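PDB 5FSR: D-alanyl-D-alanine carboxypeptidase DacD from Escherichia coli, which removes the C-terminal D-alanine from peptidoglycan precursor peptides as a serine-type, penicillin-binding DD-carboxypeptidase. Local coordinates for residues 183-188 with 258-263; 214-217 with 222-225; 217-222 with 232-237. One frame throughout, in Å; residues are numbered along the deposited sequence.

Contact 1: 183-188 with 258-263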
loop_
_atom_site.group_PDB
_atom_site.type_symbol
_atom_site.label_atom_id
_atom_site.label_comp_id
_atom_site.label_asym_id
_atom_site.label_seq_id
_atom_site.Cartn_x
_atom_site.Cartn_y
_atom_site.Cartn_z
ATOM N N TYR A 183 8.020 -1.724 -6.548
ATOM C CA TYR A 183 8.269 -2.604 -5.410
ATOM C C TYR A 183 8.180 -1.931 -4.053
ATOM O O TYR A 183 7.455 -2.410 -3.194
ATOM C CB TYR A 183 9.635 -3.304 -5.572
ATOM C CG TYR A 183 10.062 -4.186 -4.428
ATOM C CD1 TYR A 183 10.596 -3.661 -3.298
ATOM C CD2 TYR A 183 9.937 -5.572 -4.505
ATOM C CE1 TYR A 183 10.998 -4.467 -2.262
ATOM C CE2 TYR A 183 10.363 -6.405 -3.476
ATOM C CZ TYR A 183 10.910 -5.842 -2.368
ATOM O OH TYR A 183 11.288 -6.619 -1.337
ATOM N N ASP A 184 8.929 -0.848 -3.844
ATOM C CA ASP A 184 8.838 -0.083 -2.567
ATOM C C ASP A 184 7.422 0.350 -2.189
ATOM O O ASP A 184 7.080 0.319 -1.042
ATOM C CB ASP A 184 9.771 1.134 -2.554
ATOM C CG ASP A 184 11.221 0.745 -2.420
ATOM O OD1 ASP A 184 11.516 -0.465 -2.604
ATOM O OD2 ASP A 184 12.079 1.634 -2.154
ATOM N N LEU A 185 6.594 0.688 -3.166
ATOM C CA LEU A 185 5.218 1.168 -2.912
ATOM C C LEU A 185 4.297 -0.018 -2.620
ATOM O O LEU A 185 3.320 0.106 -1.845
ATOM C CB LEU A 185 4.690 2.000 -4.110
ATOM C CG LEU A 185 5.381 3.338 -4.393
ATOM C CD1 LEU A 185 4.960 3.968 -5.727
ATOM C CD2 LEU A 185 5.087 4.317 -3.271
ATOM N N ALA A 186 4.564 -1.143 -3.269
ATOM C CA ALA A 186 3.944 -2.423 -2.860
ATOM C C ALA A 186 4.227 -2.749 -1.390
ATOM O O ALA A 186 3.303 -3.062 -0.626
ATOM C CB ALA A 186 4.424 -3.548 -3.750
ATOM N N VAL A 187 5.488 -2.613 -0.990
ATOM C CA VAL A 187 5.881 -2.869 0.394
ATOM C C VAL A 187 5.260 -1.861 1.381
ATOM O O VAL A 187 4.800 -2.244 2.490
ATOM C CB VAL A 187 7.418 -2.932 0.554
ATOM C CG1 VAL A 187 7.843 -3.139 2.024
ATOM C CG2 VAL A 187 7.975 -4.054 -0.297
ATOM N N LEU A 188 5.194 -0.595 0.963
ATOM C CA LEU A 188 4.649 0.444 1.811
ATOM C C LEU A 188 3.169 0.197 1.893
ATOM O O LEU A 188 2.572 0.381 2.972
ATOM C CB LEU A 188 4.959 1.870 1.313
ATOM C CG LEU A 188 4.274 3.006 2.095
ATOM C CD1 LEU A 188 4.810 3.110 3.509
ATOM C CD2 LEU A 188 4.390 4.321 1.351
ATOM N N VAL A 258 0.477 -2.830 -7.919
ATOM C CA VAL A 258 1.060 -1.531 -8.225
ATOM C C VAL A 258 1.290 -1.485 -9.716
ATOM O O VAL A 258 1.891 -2.427 -10.279
ATOM C CB VAL A 258 2.396 -1.299 -7.502
ATOM C CG1 VAL A 258 3.044 0.004 -7.944
ATOM C CG2 VAL A 258 2.197 -1.253 -5.999
ATOM N N VAL A 259 0.799 -0.424 -10.369
ATOM C CA VAL A 259 1.103 -0.176 -11.772
ATOM C C VAL A 259 1.726 1.210 -11.866
ATOM O O VAL A 259 1.276 2.115 -11.197
ATOM C CB VAL A 259 -0.162 -0.286 -12.648
ATOM C CG1 VAL A 259 0.122 0.162 -14.090
ATOM C CG2 VAL A 259 -0.711 -1.713 -12.631
ATOM N N MET A 260 2.763 1.374 -12.687
ATOM C CA MET A 260 3.441 2.660 -12.854
ATOM C C MET A 260 3.872 2.921 -14.300
ATOM O O MET A 260 4.498 2.073 -14.942
ATOM C CB MET A 260 4.667 2.726 -11.968
ATOM C CG MET A 260 4.333 2.666 -10.492
ATOM S SD MET A 260 5.747 3.101 -9.470
ATOM C CE MET A 260 5.381 4.847 -9.266
ATOM N N GLY A 261 3.540 4.112 -14.798
ATOM C CA GLY A 261 3.892 4.511 -16.152
ATOM C C GLY A 261 2.999 3.961 -17.242
ATOM O O GLY A 261 3.462 3.792 -18.364
ATOM N N ALA A 262 1.727 3.694 -16.939
ATOM C CA ALA A 262 0.757 3.282 -17.970
ATOM C C ALA A 262 0.458 4.465 -18.902
ATOM O O ALA A 262 0.560 5.615 -18.461
ATOM C CB ALA A 262 -0.523 2.748 -17.332
ATOM N N ASP A 263 0.127 4.163 -20.172
ATOM C CA ASP A 263 -0.143 5.174 -21.250
ATOM C C ASP A 263 -1.141 6.288 -20.881
ATOM O O ASP A 263 -1.034 7.440 -21.326
ATOM C CB ASP A 263 -0.762 4.497 -22.489
ATOM C CG ASP A 263 0.234 3.675 -23.304
ATOM O OD1 ASP A 263 1.164 3.072 -22.716
ATOM O OD2 ASP A 263 0.054 3.616 -24.547
#
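Leu185 and Met260 meet at about a right angle, the leucine coming off helix 182-193 and the methionine reaching across from strand 253-262. The touching is done by the ends: Leu185 CD1 lies 3.7 Å from Met260 CE and 3.9 Å from Met260 SD, so the thioether is met at both its sulfur and its methyl. A bend about the CG-SD bond of Met260 (chi3 94°) turns that methyl aside from the line of the chain and up to the leucine. Two residues back on the same face of the strand, Val258 deals with the helix backbone instead. Its CG2 branch is 3.6 Å from Ala186 N and 3.9 Å from Ala186 CB, packing alongside the peptide beside the small alanine side chain. The contact joins two layers of the helix-sheet-helix sandwich of penicillin-binding transpeptidase domains: helix 182-193 covers one face of the five-stranded antiparallel sheet, while Val259, pointing the other way, packs on Ala272 and Leu275 of helix 265-282. The helix and strand segments run closer to antiparallel than parallel, 148° between their directions and 8.7 Å apart at closest approach. Ile245 on the next strand also touches Leu185, and Val41 and Met43 of strand 39-44 continue the apolar surface under Ala186. Just past Met260, Gly261 and Ala262 form a G1 beta bulge opposite Phe242.

Contact 2: 214-217 with 222-225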
loop_
_atom_site.group_PDB
_atom_site.type_symbol
_atom_site.label_atom_id
_atom_site.label_comp_id
_atom_site.label_asym_id
_atom_site.label_seq_id
_atom_site.Cartn_x
_atom_site.Cartn_y
_atom_site.Cartn_z
ATOM N N THR A 214 -18.439 18.882 -0.899
ATOM C CA THR A 214 -18.360 17.432 -1.046
ATOM C C THR A 214 -17.474 17.090 -2.238
ATOM O O THR A 214 -17.624 17.678 -3.303
ATOM C CB THR A 214 -19.761 16.813 -1.316
ATOM O OG1 THR A 214 -20.607 16.990 -0.172
ATOM C CG2 THR A 214 -19.679 15.320 -1.666
ATOM N N GLN A 215 -16.576 16.114 -2.040
ATOM C CA GLN A 215 -15.651 15.644 -3.067
ATOM C C GLN A 215 -15.582 14.100 -3.113
ATOM O O GLN A 215 -15.835 13.425 -2.127
ATOM C CB GLN A 215 -14.259 16.202 -2.799
ATOM C CG GLN A 215 -14.252 17.688 -2.541
ATOM C CD GLN A 215 -12.897 18.244 -2.171
ATOM O OE1 GLN A 215 -12.734 18.731 -1.059
ATOM N NE2 GLN A 215 -11.922 18.168 -3.066
ATOM N N GLN A 216 -15.255 13.563 -4.283
ATOM C CA GLN A 216 -15.225 12.098 -4.504
ATOM C C GLN A 216 -13.836 11.517 -4.358
ATOM O O GLN A 216 -12.866 12.084 -4.868
ATOM C CB GLN A 216 -15.714 11.741 -5.908
ATOM C CG GLN A 216 -17.207 11.874 -6.143
ATOM C CD GLN A 216 -18.062 10.943 -5.274
ATOM O OE1 GLN A 216 -17.606 9.893 -4.798
ATOM N NE2 GLN A 216 -19.327 11.347 -5.059
ATOM N N ASN A 217 -13.748 10.360 -3.699
ATOM C CA ASN A 217 -12.522 9.555 -3.743
ATOM C C ASN A 217 -12.129 9.362 -5.217
ATOM O O ASN A 217 -12.968 9.032 -6.045
ATOM C CB ASN A 217 -12.739 8.201 -3.050
ATOM C CG ASN A 217 -11.431 7.426 -2.810
ATOM O OD1 ASN A 217 -10.602 7.303 -3.701
ATOM N ND2 ASN A 217 -11.270 6.892 -1.597
ATOM N N LEU A 222 -12.768 1.495 -6.677
ATOM C CA LEU A 222 -13.715 1.302 -5.555
ATOM C C LEU A 222 -15.161 0.944 -5.964
ATOM O O LEU A 222 -15.841 0.248 -5.203
ATOM C CB LEU A 222 -13.760 2.567 -4.658
ATOM C CG LEU A 222 -12.557 2.902 -3.771
ATOM C CD1 LEU A 222 -12.830 4.152 -2.941
ATOM C CD2 LEU A 222 -12.183 1.733 -2.859
ATOM N N TRP A 223 -15.618 1.453 -7.124
ATOM C CA TRP A 223 -16.971 1.217 -7.652
ATOM C C TRP A 223 -17.030 0.058 -8.653
ATOM O O TRP A 223 -18.008 -0.066 -9.366
ATOM C CB TRP A 223 -17.527 2.478 -8.373
ATOM C CG TRP A 223 -17.920 3.595 -7.484
ATOM C CD1 TRP A 223 -19.124 3.754 -6.858
ATOM C CD2 TRP A 223 -17.123 4.731 -7.131
ATOM N NE1 TRP A 223 -19.112 4.909 -6.108
ATOM C CE2 TRP A 223 -17.902 5.534 -6.260
ATOM C CE3 TRP A 223 -15.820 5.151 -7.457
ATOM C CZ2 TRP A 223 -17.425 6.731 -5.700
ATOM C CZ3 TRP A 223 -15.337 6.350 -6.888
ATOM C CH2 TRP A 223 -16.149 7.124 -6.019
ATOM N N ASP A 224 -15.996 -0.778 -8.704
ATOM C CA ASP A 224 -15.973 -1.919 -9.620
ATOM C C ASP A 224 -16.974 -2.943 -9.136
ATOM O O ASP A 224 -16.960 -3.323 -7.975
ATOM C CB ASP A 224 -14.577 -2.527 -9.682
ATOM C CG ASP A 224 -14.424 -3.559 -10.790
ATOM O OD1 ASP A 224 -15.392 -3.866 -11.512
ATOM O OD2 ASP A 224 -13.311 -4.105 -10.932
ATOM N N LYS A 225 -17.837 -3.387 -10.045
ATOM C CA LYS A 225 -18.916 -4.330 -9.729
ATOM C C LYS A 225 -18.534 -5.774 -10.117
ATOM O O LYS A 225 -19.416 -6.585 -10.474
ATOM C CB LYS A 225 -20.232 -3.906 -10.434
#
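Asn217 and Leu222 make the close-packed half of this contact, their side chains crossing at about a right angle. Leu222 CD1 butts against the asparagine amide, 3.4 Å from Asn217 ND2 and 3.6 Å from Asn217 CG. What brings the amide there is an extended first torsion, CG lying opposite the backbone N (chi1 -168°). A methyl offers the amide nothing polar, and the asparagine bonds in other directions: ND2 donates to Glu205 O, with a weak second bond to Tyr203 O, and OD1 accepts from Asn219 N in the turn that follows. With both ends of the amide bonded, its rotation should be restrained.

The other half lies toward solvent, and its approaches are made at a ring edge. Here the indole of Trp223 presents its six-membered ring edge-on to the first segment. The backbone carbonyl of Asn217 meets that edge close to the ring plane, its O 3.7 Å from Trp223 CZ3, and the amide end of Gln216 comes up to the neighbouring CZ2-CH2 side, its plane tilted 60° from the ring. Leu222 CB sits over one face of the indole, off centre toward the rim, and Lys206 makes a cation-pi contact with the ring. Both Gln216 and Trp223 are exposed.

The arrangement is that of a chain doubling back after a beta-hairpin: strand 213-216, paired with 207-210, runs out at Asn217, and the connection to strand 228-236 folds against its end, with Asn217 about 7 Å, side chain to side chain, from Lys233, which probably binds substrate.

Contact 3: 217-222 with 232-237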
loop_
_atom_site.group_PDB
_atom_site.type_symbol
_atom_site.label_atom_id
_atom_site.label_comp_id
_atom_site.label_asym_id
_atom_site.label_seq_id
_atom_site.Cartn_x
_atom_site.Cartn_y
_atom_site.Cartn_z
ATOM N N ASN A 217 -13.748 10.360 -3.699
ATOM C CA ASN A 217 -12.522 9.555 -3.743
ATOM C C ASN A 217 -12.129 9.362 -5.217
ATOM O O ASN A 217 -12.968 9.032 -6.045
ATOM C CB ASN A 217 -12.739 8.201 -3.050
ATOM C CG ASN A 217 -11.431 7.426 -2.810
ATOM O OD1 ASN A 217 -10.602 7.303 -3.701
ATOM N ND2 ASN A 217 -11.270 6.892 -1.597
ATOM N N ARG A 218 -10.867 9.643 -5.528
ATOM C CA ARG A 218 -10.366 9.645 -6.911
ATOM C C ARG A 218 -10.029 8.226 -7.408
ATOM O O ARG A 218 -9.718 8.053 -8.585
ATOM C CB ARG A 218 -9.135 10.570 -7.042
ATOM C CG ARG A 218 -9.521 12.040 -7.199
ATOM C CD ARG A 218 -8.327 13.035 -7.239
ATOM N NE ARG A 218 -7.412 12.817 -8.380
ATOM C CZ ARG A 218 -7.474 13.404 -9.585
ATOM N NH1 ARG A 218 -8.408 14.301 -9.888
ATOM N NH2 ARG A 218 -6.571 13.094 -10.511
ATOM N N ASN A 219 -10.104 7.229 -6.527
ATOM C CA ASN A 219 -9.852 5.844 -6.917
ATOM C C ASN A 219 -11.092 5.219 -7.528
ATOM O O ASN A 219 -11.955 4.703 -6.808
ATOM C CB ASN A 219 -9.372 5.012 -5.713
ATOM C CG ASN A 219 -9.008 3.568 -6.092
ATOM O OD1 ASN A 219 -8.678 3.279 -7.256
ATOM N ND2 ASN A 219 -9.071 2.656 -5.111
ATOM N N GLY A 220 -11.149 5.234 -8.859
ATOM C CA GLY A 220 -12.253 4.646 -9.601
ATOM C C GLY A 220 -12.544 3.184 -9.320
ATOM O O GLY A 220 -13.694 2.770 -9.357
ATOM N N LEU A 221 -11.512 2.394 -9.040
ATOM C CA LEU A 221 -11.699 0.963 -8.830
ATOM C C LEU A 221 -12.602 0.591 -7.638
ATOM O O LEU A 221 -13.153 -0.519 -7.617
ATOM C CB LEU A 221 -10.344 0.236 -8.731
ATOM C CG LEU A 221 -9.547 0.099 -10.039
ATOM C CD1 LEU A 221 -8.153 -0.432 -9.748
ATOM C CD2 LEU A 221 -10.235 -0.810 -11.061
ATOM N N LEU A 222 -12.768 1.495 -6.677
ATOM C CA LEU A 222 -13.715 1.302 -5.555
ATOM C C LEU A 222 -15.161 0.944 -5.964
ATOM O O LEU A 222 -15.841 0.248 -5.203
ATOM C CB LEU A 222 -13.760 2.567 -4.658
ATOM C CG LEU A 222 -12.557 2.902 -3.771
ATOM C CD1 LEU A 222 -12.830 4.152 -2.941
ATOM C CD2 LEU A 222 -12.183 1.733 -2.859
ATOM N N LEU A 232 -6.030 1.666 -2.953
ATOM C CA LEU A 232 -5.291 2.755 -2.323
ATOM C C LEU A 232 -5.414 4.116 -3.060
ATOM O O LEU A 232 -6.065 5.003 -2.563
ATOM C CB LEU A 232 -3.841 2.371 -2.007
ATOM C CG LEU A 232 -3.656 1.442 -0.783
ATOM C CD1 LEU A 232 -3.621 -0.045 -1.175
ATOM C CD2 LEU A 232 -2.398 1.760 -0.002
ATOM N N LYS A 233 -4.789 4.270 -4.217
ATOM C CA LYS A 233 -4.609 5.571 -4.798
ATOM C C LYS A 233 -4.127 5.501 -6.259
ATOM O O LYS A 233 -3.345 4.619 -6.650
ATOM C CB LYS A 233 -3.611 6.387 -3.957
ATOM C CG LYS A 233 -3.617 7.889 -4.238
ATOM C CD LYS A 233 -3.022 8.720 -3.078
ATOM C CE LYS A 233 -3.735 10.078 -2.927
ATOM N NZ LYS A 233 -3.864 10.481 -1.479
ATOM N N THR A 234 -4.612 6.465 -7.043
ATOM C CA THR A 234 -4.247 6.655 -8.426
ATOM C C THR A 234 -3.455 7.968 -8.564
ATOM O O THR A 234 -3.505 8.827 -7.706
ATOM C CB THR A 234 -5.507 6.668 -9.297
ATOM O OG1 THR A 234 -6.414 7.626 -8.785
ATOM C CG2 THR A 234 -6.216 5.327 -9.264
ATOM N N GLY A 235 -2.672 8.103 -9.623
ATOM C CA GLY A 235 -1.888 9.300 -9.783
ATOM C C GLY A 235 -1.202 9.432 -11.123
ATOM O O GLY A 235 -1.303 8.563 -12.020
ATOM N N HIS A 236 -0.547 10.582 -11.265
ATOM C CA HIS A 236 0.136 10.926 -12.477
ATOM C C HIS A 236 1.414 11.723 -12.194
ATOM O O HIS A 236 1.460 12.582 -11.302
ATOM C CB HIS A 236 -0.801 11.687 -13.418
ATOM C CG HIS A 236 -0.133 12.136 -14.675
ATOM N ND1 HIS A 236 0.476 13.364 -14.777
ATOM C CD2 HIS A 236 0.083 11.507 -15.855
ATOM C CE1 HIS A 236 0.998 13.498 -15.982
ATOM N NE2 HIS A 236 0.775 12.385 -16.659
ATOM N N THR A 237 2.424 11.441 -13.015
ATOM C CA THR A 237 3.757 11.972 -12.885
ATOM C C THR A 237 4.020 12.666 -14.202
ATOM O O THR A 237 4.239 11.990 -15.211
ATOM C CB THR A 237 4.785 10.812 -12.716
ATOM O OG1 THR A 237 4.362 9.900 -11.689
ATOM C CG2 THR A 237 6.176 11.355 -12.404
#
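Thr234 lies across the Arg218-Asn219 part of the loop, its hydroxyl at the carbonyl of Arg218 and its methyl against Asn219. OG1 donates a weak hydrogen bond to the backbone O of Arg218, 3.3 Å away, while CG2 rests 3.8 Å from Asn219 OD1. The threonine can do both because its hydroxyl sits between the backbone N and the carbonyl carbon (chi1 53°), leaving the methyl on the side of the asparagine. Asn219 crosses Thr234 at about a right angle and runs its amide along the strand, so that Asn219 ND2 comes within 3.9 Å of Leu232 N, a packing contact between two donors.

Bonds within the loop help set its shape. Asn217 OD1 accepts from Asn219 N at 2.9 Å, nearly straight (163° at the hydrogen) and in the carbonyl plane, which makes an Asx turn. Asn219 OD1 in turn takes a weak bond from Leu221 N, in the 3-10 turn that begins at Gly220. Asn217 thus helps place the backbone of Asn219, whose amide meets the strand.

Lys233, Thr234 and Gly235 form the KTG motif of penicillin-binding proteins, and Lys233 probably binds substrate, as in relatives. Its CB points away from the loop, and NZ makes a weak bond to Ser130 OG. The side chain of Arg218 is about 5 Å from that of Ser130, a probable active-site residue, so the loop probably borders the active-site cleft.

Strand 228-236 is the outermost of its sheet and pairs with 242-250, with a classic beta bulge where Leu232 and Lys233 face Ile245. Leu232 packs on Leu68 of helix 66-79, whereas Thr234 and Leu221 reach helix 265-282 on the other face.

All three contacts belong to the carboxypeptidase domain. Along the chain, contacts 2 and 3 are nested inside the long loop that contact 1 closes between helix 182-193 and strand 253-262. Contacts 2 and 3 share Asn217 and Leu222, and their centres are 9 Å apart: one follows the chain as it leaves strand 213-216, the other brings it beside strand 228-236. Contacts 1 and 3 reach the same five-stranded sheet, 12 Å apart between centres, with strand 242-250 between their strands. Contact 1 is buried core, contact 3 the sheet edge beside the probable active site, and contact 2, its centre 21 Å from that of contact 1, the partly exposed periphery.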